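Hyaluronidase (Thermobaculum terrenum, PDB 5DIY) probably acts as a hexosaminidase of glycoside hydrolase family 84, probably removing O-linked N-acetylglucosamine. Local coordinates at residues H20-D25 and D365-W370; L51-Y56 and L96-R101; N170-E175 and M207-K212; P321-N326 and R348-S353. All coordinates share one frame; numbering follows the deposited sequence.

Contact 1: residues H20-D25 and D365-W370; sequences HQERLD and DSKFFW
Lys-367 reaches across to Glu-22 with its ammonium group, and NZ donates to OE2 at 2.8 Å in a salt bridge. It is the sole pair in which these two helical segments touch: the nearest backbone positions, CA of Glu-22 and CA of Lys-367, remain 11.0 Å apart, so the gap is bridged by side chains alone. The lysine spans it because its chain is extended throughout, with CG anti to the backbone N (chi1 -175°). The two side chains meet at about a right angle, and NZ comes to OE2 on the anti side of the carboxylate, 20° out of its plane, passing close to Glu-22 CG at 3.3 Å. The two oxygens of Glu-22 have different tasks, for OE1 accepts from the backbone N of Glu-19, just before helix 20-32, while OE2 faces the lysine. With an alanine here, Lys-367 would probably lose its closest counter-charge and the amide of Glu-19 its side-chain acceptor. NZ also has a weak, long ion pair with Glu-371, and Asp-25 OD2, 6.5 Å from NZ, is engaged by Lys-266 instead. The contact thus joins the first helix of the barrel to the short helix 367-371 by charge rather than by apolar burial, and at the protein surface water and salt would be expected to moderate its strength.

Contact 2: residues L51-Y56 and L96-R101; sequences LWREPY and LETLIR
A water molecule held between Arg-53 and Thr-98 is the polar link of this contact: it donates to Arg-53 O at 2.9 Å and to Thr-98 O, also at 2.9 Å. The segments exchange no direct hydrogen bond, and the rest of the meeting is apolar. Thr-98 turns its methyl CG2, anti to the backbone N, onto the aliphatic root of Arg-53, 3.7 Å from CG, while its OG1 bonds back to Glu-94 O one helical turn earlier. Arg-53 itself lies over Trp-52, with CG 3.6 Å above the centre of the indole, and Trp-52 CZ2 sits over one face of the Arg-53 guanidinium, 3.5 Å above its plane and toward its rim. Its charged end is held by Glu-95 and Ser-87. The indole then reaches the helix with CZ3, which lies 3.9 Å from Leu-99 CB, the two side chains crossing at about a right angle; a chi1 of 72° sets the ring between the backbone N and the carbonyl carbon of Trp-52. Pro-84, Leu-88 and Ile-82 also touch the indole. Residues 51-54 form a type I beta turn in the loop that follows strand 37-40, and helix 93-108 follows strand 77-82, so the contact packs one beta-alpha connection against the next helix, as neighbouring units do around a TIM barrel.

Contact 3: residues N170-E175 and M207-K212; sequences NDPNLE and MQEVQK
Pro-172 packs its ring against helix 204-214, where it meets Glu-209 and Val-210. The ring begins at Pro-172 CB, which lies 3.6 Å from Val-210 CG2. Next comes Pro-172 CG, which rests 3.7 Å from Glu-209 CB. The same CG is 4.1 Å from Glu-209 CD, so the proline covers the root of the glutamate and approaches its carboxylate carbon. Val-210 can offer CG2 to the proline because this methyl stands beside the backbone N, whereas CG1 is anti to it (chi1 175°). Further out, Asn-173 OD1 comes within 3.6 Å of Glu-209 OE2; the amide and carboxylate planes are 62° apart, and two acceptor oxygens at that distance make no hydrogen bond. The loop is shaped by an Asx turn, in which Asn-173 N donates to Asp-171 OD1 at 3.0 Å from above the carboxylate plane, within a type I beta turn running from Asp-171 to Leu-174. Ser-213, one turn beyond Glu-209 on the helix, bonds to Pro-172 O. Attraction between the segments therefore comes mainly from the apolar proline surface, while the facing oxygens of Asn-173 and Glu-209 add no bond and may be slightly unfavourable.

Contact 4: residues P321-N326 and R348-S353; sequences PAYLTN and REEIIS
Tyr-323 and Glu-350 form the polar part of this contact, the phenol OH donating to OE1 at 2.7 Å. OE1 is met on its syn side, 25° out of the carboxylate plane. The two side chains come from opposite directions and both set CG anti to the backbone N, but the glutamate then folds at chi2 (59°), bringing its carboxylate alongside the phenol end of the ring. Glu-350 CD lies in the plane of the ring at its edge, with the ring and carboxylate planes 59° apart, and OE2 comes 3.3 Å from Tyr-323 CE1. The second polar partner of Glu-350, and a charged one, is Lys-306, which forms a salt bridge with OE2, so each oxygen has its own donor. A phenylalanine in place of Tyr-323 would probably leave OE1 without this donor and the carboxylate less firmly oriented, held at OE2 by the lysine. The apolar part is looser: Leu-324 CD2 stands 4.3 Å from Glu-350 CG, beside the methylene part of the chain. Around the pair, helix 301-308 supplies Lys-306, which also touches Tyr-323 and Ser-353; helix 440-451 receives Leu-324 through Val-440 and Val-441, and helix 373-398 packs on Ile-351, placing helices 322-336 and 340-362 within an all-helical bundle that follows the barrel.

In the fold
From the N terminus, the first segment of contact 1 lies on helix 20-32 of the barrel, but its partner comes only after some 340 residues, so this contact closes the longest loop and the other three fall within it. Contacts 2, 3 and 4 follow in series without crossing. Contact 2 closes early, joining the loop after strand 37-40 to helix 93-108, and contact 3 does likewise between the loop after strand 160-164 and helix 204-214; both stay within the barrel domain. Contact 4 ties two helices of the later helical region, about 55 Å from contact 2 between centres. Of these four, contact 1 is the one that connects that region back to the barrel.

Contact 1: residues H20-D25 and D365-W370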
# COMPACT_ATOMS: atom_id res chain seq x y z
N HIS C 20 13.14 15.17 4.40
CA HIS C 20 13.19 16.33 3.52
C HIS C 20 13.92 16.03 2.20
O HIS C 20 13.47 16.44 1.12
CB HIS C 20 13.85 17.52 4.24
CG HIS C 20 13.94 18.76 3.40
ND1 HIS C 20 12.82 19.47 3.01
CD2 HIS C 20 15.00 19.40 2.87
CE1 HIS C 20 13.20 20.50 2.27
NE2 HIS C 20 14.51 20.48 2.17
N GLN C 21 15.03 15.30 2.30
CA GLN C 21 15.82 14.93 1.13
C GLN C 21 15.11 13.93 0.20
O GLN C 21 15.26 13.99 -1.02
CB GLN C 21 17.18 14.36 1.57
CG GLN C 21 18.19 14.21 0.44
CD GLN C 21 18.44 15.52 -0.29
OE1 GLN C 21 18.66 16.56 0.34
NE2 GLN C 21 18.39 15.48 -1.63
N GLU C 22 14.36 13.02 0.80
CA GLU C 22 13.57 12.02 0.05
C GLU C 22 12.46 12.70 -0.76
O GLU C 22 12.22 12.33 -1.90
CB GLU C 22 12.99 10.98 1.01
CG GLU C 22 14.06 10.12 1.66
CD GLU C 22 13.57 9.28 2.83
OE1 GLU C 22 12.57 9.62 3.48
OE2 GLU C 22 14.22 8.25 3.11
N ARG C 23 11.81 13.69 -0.16
CA ARG C 23 10.82 14.51 -0.87
C ARG C 23 11.42 15.23 -2.06
O ARG C 23 10.85 15.19 -3.16
CB ARG C 23 10.17 15.51 0.08
CG ARG C 23 9.23 14.86 1.07
CD ARG C 23 8.92 15.78 2.22
NE ARG C 23 8.03 15.15 3.19
CZ ARG C 23 7.86 15.54 4.45
NH1 ARG C 23 8.52 16.58 4.95
NH2 ARG C 23 7.02 14.87 5.23
N LEU C 24 12.57 15.87 -1.86
CA LEU C 24 13.26 16.58 -2.94
C LEU C 24 13.65 15.63 -4.07
O LEU C 24 13.47 15.94 -5.24
CB LEU C 24 14.52 17.30 -2.41
CG LEU C 24 14.28 18.46 -1.44
CD1 LEU C 24 15.56 18.77 -0.68
CD2 LEU C 24 13.76 19.69 -2.17
N ASP C 25 14.18 14.47 -3.69
CA ASP C 25 14.50 13.39 -4.63
C ASP C 25 13.25 12.84 -5.34
O ASP C 25 13.26 12.64 -6.55
CB ASP C 25 15.22 12.26 -3.87
CG ASP C 25 15.63 11.12 -4.77
OD1 ASP C 25 16.70 11.21 -5.41
OD2 ASP C 25 14.88 10.12 -4.84
N ASP C 365 23.65 -2.78 -3.68
CA ASP C 365 23.91 -1.90 -2.52
C ASP C 365 23.02 -0.68 -2.38
O ASP C 365 23.05 -0.01 -1.34
CB ASP C 365 25.35 -1.41 -2.59
CG ASP C 365 26.33 -2.53 -2.49
OD1 ASP C 365 26.42 -3.11 -1.39
OD2 ASP C 365 27.00 -2.85 -3.50
N SER C 366 22.24 -0.38 -3.42
CA SER C 366 21.42 0.83 -3.49
C SER C 366 20.40 0.95 -2.36
O SER C 366 20.13 0.01 -1.62
CB SER C 366 20.68 0.86 -4.84
OG SER C 366 19.75 -0.20 -4.92
N LYS C 367 19.82 2.15 -2.25
CA LYS C 367 18.82 2.43 -1.24
C LYS C 367 17.57 1.54 -1.33
O LYS C 367 17.01 1.16 -0.31
CB LYS C 367 18.40 3.90 -1.31
CG LYS C 367 17.45 4.28 -0.20
CD LYS C 367 17.22 5.77 -0.14
CE LYS C 367 16.48 6.11 1.13
NZ LYS C 367 15.70 7.35 0.96
N PHE C 368 17.12 1.25 -2.55
CA PHE C 368 16.00 0.32 -2.76
C PHE C 368 16.23 -0.98 -1.97
O PHE C 368 15.37 -1.39 -1.17
CB PHE C 368 15.82 0.03 -4.26
CG PHE C 368 14.74 -0.99 -4.57
CD1 PHE C 368 15.04 -2.35 -4.61
CD2 PHE C 368 13.44 -0.58 -4.82
CE1 PHE C 368 14.05 -3.29 -4.88
CE2 PHE C 368 12.44 -1.51 -5.10
CZ PHE C 368 12.74 -2.87 -5.13
N PHE C 369 17.39 -1.60 -2.17
CA PHE C 369 17.70 -2.88 -1.50
C PHE C 369 17.96 -2.77 0.00
O PHE C 369 17.76 -3.74 0.73
CB PHE C 369 18.81 -3.64 -2.23
CG PHE C 369 18.41 -4.05 -3.61
CD1 PHE C 369 17.46 -5.05 -3.79
CD2 PHE C 369 18.92 -3.41 -4.72
CE1 PHE C 369 17.04 -5.42 -5.06
CE2 PHE C 369 18.52 -3.78 -6.00
CZ PHE C 369 17.58 -4.78 -6.17
N TRP C 370 18.38 -1.59 0.47
CA TRP C 370 18.36 -1.28 1.91
C TRP C 370 16.93 -1.25 2.47
O TRP C 370 16.68 -1.78 3.54
CB TRP C 370 19.06 0.06 2.20
CG TRP C 370 19.10 0.40 3.66
CD1 TRP C 370 20.05 0.02 4.57
CD2 TRP C 370 18.13 1.17 4.39
NE1 TRP C 370 19.74 0.51 5.82
CE2 TRP C 370 18.57 1.21 5.74
CE3 TRP C 370 16.94 1.82 4.04
CZ2 TRP C 370 17.85 1.90 6.74
CZ3 TRP C 370 16.23 2.50 5.04
CH2 TRP C 370 16.69 2.53 6.37

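Contact 2: residues L51-Y56 and L96-R101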
# COMPACT_ATOMS: atom_id res chain seq x y z
N LEU C 51 -2.59 18.90 16.26
CA LEU C 51 -2.25 20.29 16.57
C LEU C 51 -2.37 21.19 15.32
O LEU C 51 -1.50 22.01 15.05
CB LEU C 51 -0.82 20.36 17.15
CG LEU C 51 -0.53 19.49 18.39
CD1 LEU C 51 0.83 19.85 18.98
CD2 LEU C 51 -1.62 19.64 19.45
N TRP C 52 -3.47 21.04 14.59
CA TRP C 52 -3.72 21.83 13.38
C TRP C 52 -3.81 23.34 13.60
O TRP C 52 -3.54 24.12 12.69
CB TRP C 52 -4.98 21.34 12.65
CG TRP C 52 -6.29 21.65 13.32
CD1 TRP C 52 -6.98 20.86 14.18
CD2 TRP C 52 -7.07 22.83 13.14
NE1 TRP C 52 -8.15 21.47 14.55
CE2 TRP C 52 -8.23 22.69 13.93
CE3 TRP C 52 -6.90 24.01 12.39
CZ2 TRP C 52 -9.22 23.67 13.99
CZ3 TRP C 52 -7.88 24.99 12.45
CH2 TRP C 52 -9.03 24.81 13.24
N ARG C 53 -4.22 23.75 14.80
CA ARG C 53 -4.28 25.17 15.16
C ARG C 53 -2.90 25.81 15.34
O ARG C 53 -2.75 27.01 15.12
CB ARG C 53 -5.11 25.38 16.42
CG ARG C 53 -6.57 25.01 16.24
CD ARG C 53 -7.36 25.27 17.51
NE ARG C 53 -8.71 24.74 17.43
CZ ARG C 53 -9.06 23.47 17.64
NH1 ARG C 53 -8.15 22.53 17.94
NH2 ARG C 53 -10.34 23.12 17.53
N GLU C 54 -1.89 25.01 15.72
CA GLU C 54 -0.56 25.55 16.03
C GLU C 54 0.19 25.86 14.73
O GLU C 54 0.30 25.00 13.86
CB GLU C 54 0.26 24.54 16.84
CG GLU C 54 -0.40 24.01 18.12
CD GLU C 54 -0.79 25.10 19.09
OE1 GLU C 54 0.02 26.03 19.30
OE2 GLU C 54 -1.90 25.02 19.64
N PRO C 55 0.70 27.11 14.59
CA PRO C 55 1.48 27.43 13.39
C PRO C 55 2.87 26.79 13.40
O PRO C 55 3.45 26.61 14.47
CB PRO C 55 1.58 28.96 13.43
CG PRO C 55 1.49 29.29 14.88
CD PRO C 55 0.57 28.27 15.48
N TYR C 56 3.38 26.46 12.22
CA TYR C 56 4.74 25.94 12.07
C TYR C 56 5.77 26.98 12.51
O TYR C 56 5.58 28.17 12.30
CB TYR C 56 5.02 25.53 10.62
CG TYR C 56 4.31 24.27 10.16
CD1 TYR C 56 4.78 23.01 10.54
CD2 TYR C 56 3.20 24.34 9.31
CE1 TYR C 56 4.14 21.85 10.12
CE2 TYR C 56 2.56 23.18 8.89
CZ TYR C 56 3.03 21.94 9.29
OH TYR C 56 2.40 20.79 8.87
N LEU C 96 -12.28 29.39 11.73
CA LEU C 96 -11.94 29.81 10.36
C LEU C 96 -10.68 30.68 10.33
O LEU C 96 -9.77 30.43 9.54
CB LEU C 96 -13.10 30.57 9.71
CG LEU C 96 -12.83 31.31 8.39
CD1 LEU C 96 -12.38 30.34 7.31
CD2 LEU C 96 -14.08 32.06 7.94
N GLU C 97 -10.65 31.70 11.19
CA GLU C 97 -9.51 32.61 11.27
C GLU C 97 -8.22 31.86 11.62
O GLU C 97 -7.16 32.15 11.06
CB GLU C 97 -9.74 33.73 12.30
CG GLU C 97 -10.95 34.64 12.07
CD GLU C 97 -10.95 35.33 10.72
OE1 GLU C 97 -9.86 35.69 10.21
OE2 GLU C 97 -12.05 35.53 10.16
N THR C 98 -8.33 30.90 12.54
CA THR C 98 -7.20 30.08 12.96
C THR C 98 -6.65 29.22 11.80
O THR C 98 -5.44 29.14 11.61
CB THR C 98 -7.58 29.21 14.18
OG1 THR C 98 -7.95 30.07 15.27
CG2 THR C 98 -6.43 28.29 14.61
N LEU C 99 -7.54 28.61 11.02
CA LEU C 99 -7.12 27.83 9.85
C LEU C 99 -6.45 28.72 8.80
O LEU C 99 -5.42 28.34 8.24
CB LEU C 99 -8.31 27.07 9.23
CG LEU C 99 -7.94 26.04 8.14
CD1 LEU C 99 -8.72 24.75 8.31
CD2 LEU C 99 -8.15 26.59 6.73
N ILE C 100 -7.02 29.90 8.56
CA ILE C 100 -6.46 30.86 7.61
C ILE C 100 -5.08 31.36 8.06
O ILE C 100 -4.19 31.57 7.23
CB ILE C 100 -7.43 32.05 7.35
CG1 ILE C 100 -8.71 31.57 6.64
CG2 ILE C 100 -6.76 33.17 6.54
CD1 ILE C 100 -8.56 31.14 5.19
N ARG C 101 -4.91 31.53 9.37
CA ARG C 101 -3.62 31.91 9.94
C ARG C 101 -2.58 30.80 9.72
O ARG C 101 -1.44 31.07 9.32
CB ARG C 101 -3.78 32.20 11.44
CG ARG C 101 -2.71 33.10 12.05
CD ARG C 101 -2.98 33.38 13.53
NE ARG C 101 -4.38 33.72 13.78
CZ ARG C 101 -5.26 33.01 14.51
NH1 ARG C 101 -4.91 31.89 15.15
NH2 ARG C 101 -6.51 33.45 14.61
O HOH W 1 -2.95 28.98 13.05

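Contact 3: residues N170-E175 and M207-K212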
# COMPACT_ATOMS: atom_id res chain seq x y z
N ASN C 170 -16.59 3.11 -0.69
CA ASN C 170 -17.70 2.17 -0.58
C ASN C 170 -18.98 2.67 -1.27
O ASN C 170 -19.06 2.58 -2.49
CB ASN C 170 -17.89 1.70 0.88
CG ASN C 170 -18.77 0.47 1.01
OD1 ASN C 170 -19.12 -0.18 0.03
ND2 ASN C 170 -19.12 0.14 2.25
N ASP C 171 -19.95 3.21 -0.53
CA ASP C 171 -21.28 3.51 -1.09
C ASP C 171 -21.29 4.92 -1.71
O ASP C 171 -21.30 5.91 -0.98
CB ASP C 171 -22.36 3.38 -0.00
CG ASP C 171 -23.79 3.52 -0.54
OD1 ASP C 171 -24.00 3.88 -1.72
OD2 ASP C 171 -24.72 3.26 0.26
N PRO C 172 -21.31 5.01 -3.06
CA PRO C 172 -21.29 6.33 -3.70
C PRO C 172 -22.64 7.08 -3.64
O PRO C 172 -22.67 8.27 -3.94
CB PRO C 172 -20.94 6.00 -5.15
CG PRO C 172 -21.58 4.68 -5.38
CD PRO C 172 -21.51 3.94 -4.06
N ASN C 173 -23.72 6.39 -3.27
CA ASN C 173 -25.05 7.01 -3.19
C ASN C 173 -25.49 7.38 -1.77
O ASN C 173 -26.66 7.64 -1.54
CB ASN C 173 -26.08 6.09 -3.87
CG ASN C 173 -25.84 5.96 -5.36
OD1 ASN C 173 -25.74 4.86 -5.89
ND2 ASN C 173 -25.73 7.09 -6.04
N LEU C 174 -24.54 7.44 -0.84
CA LEU C 174 -24.83 7.79 0.55
C LEU C 174 -25.35 9.22 0.63
O LEU C 174 -24.92 10.09 -0.13
CB LEU C 174 -23.56 7.64 1.39
CG LEU C 174 -23.70 7.62 2.92
CD1 LEU C 174 -24.32 6.31 3.39
CD2 LEU C 174 -22.34 7.83 3.56
N GLU C 175 -26.30 9.45 1.55
CA GLU C 175 -26.95 10.75 1.70
C GLU C 175 -25.95 11.88 1.94
O GLU C 175 -26.04 12.95 1.32
CB GLU C 175 -27.97 10.70 2.85
CG GLU C 175 -28.72 12.00 3.11
CD GLU C 175 -29.77 11.87 4.19
OE1 GLU C 175 -30.83 11.27 3.92
OE2 GLU C 175 -29.55 12.36 5.32
N MET C 207 -17.04 5.07 -10.69
CA MET C 207 -16.73 6.51 -10.65
C MET C 207 -17.81 7.38 -11.32
O MET C 207 -17.94 8.55 -10.97
CB MET C 207 -15.34 6.80 -11.21
CG MET C 207 -14.21 6.09 -10.46
SD MET C 207 -14.21 6.28 -8.66
CE MET C 207 -14.05 8.06 -8.53
N GLN C 208 -18.56 6.80 -12.26
CA GLN C 208 -19.79 7.42 -12.80
C GLN C 208 -20.80 7.71 -11.70
O GLN C 208 -21.35 8.81 -11.63
CB GLN C 208 -20.47 6.52 -13.84
CG GLN C 208 -19.98 6.68 -15.27
CD GLN C 208 -20.71 5.77 -16.25
OE1 GLN C 208 -21.49 4.89 -15.86
NE2 GLN C 208 -20.45 5.97 -17.54
N GLU C 209 -21.04 6.71 -10.85
CA GLU C 209 -21.97 6.87 -9.73
C GLU C 209 -21.50 7.95 -8.78
O GLU C 209 -22.27 8.82 -8.40
CB GLU C 209 -22.15 5.56 -8.97
CG GLU C 209 -22.88 4.48 -9.74
CD GLU C 209 -22.94 3.18 -8.96
OE1 GLU C 209 -21.93 2.45 -8.96
OE2 GLU C 209 -23.99 2.90 -8.35
N VAL C 210 -20.21 7.90 -8.41
CA VAL C 210 -19.62 8.91 -7.53
C VAL C 210 -19.80 10.31 -8.13
O VAL C 210 -20.20 11.24 -7.43
CB VAL C 210 -18.11 8.66 -7.26
CG1 VAL C 210 -17.51 9.80 -6.44
CG2 VAL C 210 -17.89 7.34 -6.52
N GLN C 211 -19.51 10.44 -9.42
CA GLN C 211 -19.64 11.70 -10.15
C GLN C 211 -21.06 12.28 -10.07
O GLN C 211 -21.21 13.48 -9.91
CB GLN C 211 -19.21 11.53 -11.62
CG GLN C 211 -19.60 12.67 -12.56
CD GLN C 211 -18.95 12.58 -13.93
OE1 GLN C 211 -18.46 11.52 -14.33
NE2 GLN C 211 -18.95 13.69 -14.65
N LYS C 212 -22.08 11.42 -10.16
CA LYS C 212 -23.48 11.85 -10.08
C LYS C 212 -23.81 12.43 -8.71
O LYS C 212 -24.37 13.52 -8.62
CB LYS C 212 -24.44 10.70 -10.40
CG LYS C 212 -24.40 10.24 -11.84

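Contact 4: residues P321-N326 and R348-S353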
# COMPACT_ATOMS: atom_id res chain seq x y z
N PRO C 321 -0.01 -16.01 -2.41
CA PRO C 321 0.81 -16.00 -3.64
C PRO C 321 0.53 -17.18 -4.56
O PRO C 321 0.68 -18.33 -4.15
CB PRO C 321 2.23 -16.03 -3.09
CG PRO C 321 2.14 -15.29 -1.79
CD PRO C 321 0.77 -15.59 -1.24
N ALA C 322 0.13 -16.89 -5.80
CA ALA C 322 -0.46 -17.91 -6.68
C ALA C 322 0.56 -18.93 -7.18
O ALA C 322 0.28 -20.13 -7.16
CB ALA C 322 -1.18 -17.25 -7.86
N TYR C 323 1.73 -18.46 -7.59
CA TYR C 323 2.77 -19.35 -8.11
C TYR C 323 3.15 -20.43 -7.09
O TYR C 323 3.16 -21.62 -7.42
CB TYR C 323 4.01 -18.56 -8.55
CG TYR C 323 5.16 -19.42 -9.06
CD1 TYR C 323 6.06 -20.01 -8.18
CD2 TYR C 323 5.35 -19.63 -10.43
CE1 TYR C 323 7.11 -20.79 -8.63
CE2 TYR C 323 6.39 -20.42 -10.89
CZ TYR C 323 7.27 -20.99 -9.98
OH TYR C 323 8.32 -21.77 -10.42
N LEU C 324 3.46 -20.03 -5.86
CA LEU C 324 3.87 -21.02 -4.86
C LEU C 324 2.70 -21.89 -4.39
O LEU C 324 2.89 -23.09 -4.14
CB LEU C 324 4.62 -20.39 -3.68
CG LEU C 324 6.13 -20.17 -3.91
CD1 LEU C 324 6.77 -19.57 -2.66
CD2 LEU C 324 6.87 -21.45 -4.31
N THR C 325 1.50 -21.32 -4.31
CA THR C 325 0.30 -22.08 -3.97
C THR C 325 0.11 -23.23 -4.96
O THR C 325 -0.07 -24.38 -4.55
CB THR C 325 -0.96 -21.19 -3.93
OG1 THR C 325 -0.82 -20.24 -2.88
CG2 THR C 325 -2.22 -22.00 -3.70
N ASN C 326 0.17 -22.91 -6.25
CA ASN C 326 0.04 -23.92 -7.30
C ASN C 326 1.18 -24.94 -7.27
O ASN C 326 0.96 -26.14 -7.41
CB ASN C 326 -0.04 -23.27 -8.69
CG ASN C 326 -1.27 -22.40 -8.87
OD1 ASN C 326 -2.29 -22.59 -8.21
ND2 ASN C 326 -1.18 -21.44 -9.77
N ARG C 348 13.51 -29.10 -5.64
CA ARG C 348 14.94 -28.81 -5.79
C ARG C 348 15.21 -27.61 -6.68
O ARG C 348 15.95 -26.70 -6.30
CB ARG C 348 15.68 -30.03 -6.36
CG ARG C 348 17.19 -29.85 -6.54
CD ARG C 348 17.82 -31.00 -7.31
NE ARG C 348 17.57 -32.27 -6.62
CZ ARG C 348 16.84 -33.30 -7.07
NH1 ARG C 348 16.28 -33.30 -8.27
NH2 ARG C 348 16.71 -34.38 -6.30
N GLU C 349 14.63 -27.63 -7.88
CA GLU C 349 14.79 -26.55 -8.87
C GLU C 349 14.27 -25.22 -8.32
O GLU C 349 14.88 -24.17 -8.55
CB GLU C 349 14.07 -26.91 -10.20
CG GLU C 349 14.74 -28.04 -11.01
CD GLU C 349 13.93 -28.54 -12.23
OE1 GLU C 349 12.71 -28.27 -12.35
OE2 GLU C 349 14.52 -29.25 -13.09
N GLU C 350 13.15 -25.26 -7.59
CA GLU C 350 12.57 -24.05 -6.99
C GLU C 350 13.47 -23.45 -5.90
O GLU C 350 13.65 -22.22 -5.83
CB GLU C 350 11.19 -24.35 -6.41
CG GLU C 350 10.34 -23.12 -6.19
CD GLU C 350 10.10 -22.35 -7.47
OE1 GLU C 350 9.82 -22.98 -8.52
OE2 GLU C 350 10.20 -21.11 -7.45
N ILE C 351 14.05 -24.31 -5.07
CA ILE C 351 15.01 -23.87 -4.05
C ILE C 351 16.21 -23.16 -4.69
O ILE C 351 16.57 -22.06 -4.26
CB ILE C 351 15.47 -25.04 -3.16
CG1 ILE C 351 14.30 -25.51 -2.27
CG2 ILE C 351 16.67 -24.65 -2.30
CD1 ILE C 351 14.43 -26.94 -1.78
N ILE C 352 16.80 -23.79 -5.72
CA ILE C 352 17.93 -23.20 -6.45
C ILE C 352 17.55 -21.82 -6.99
O ILE C 352 18.31 -20.87 -6.83
CB ILE C 352 18.40 -24.11 -7.62
CG1 ILE C 352 19.13 -25.36 -7.09
CG2 ILE C 352 19.31 -23.35 -8.60
CD1 ILE C 352 20.57 -25.13 -6.63
N SER C 353 16.38 -21.75 -7.62
CA SER C 353 15.86 -20.50 -8.19
C SER C 353 15.76 -19.38 -7.14
O SER C 353 16.17 -18.25 -7.39
CB SER C 353 14.49 -20.76 -8.85
OG SER C 353 14.00 -19.61 -9.50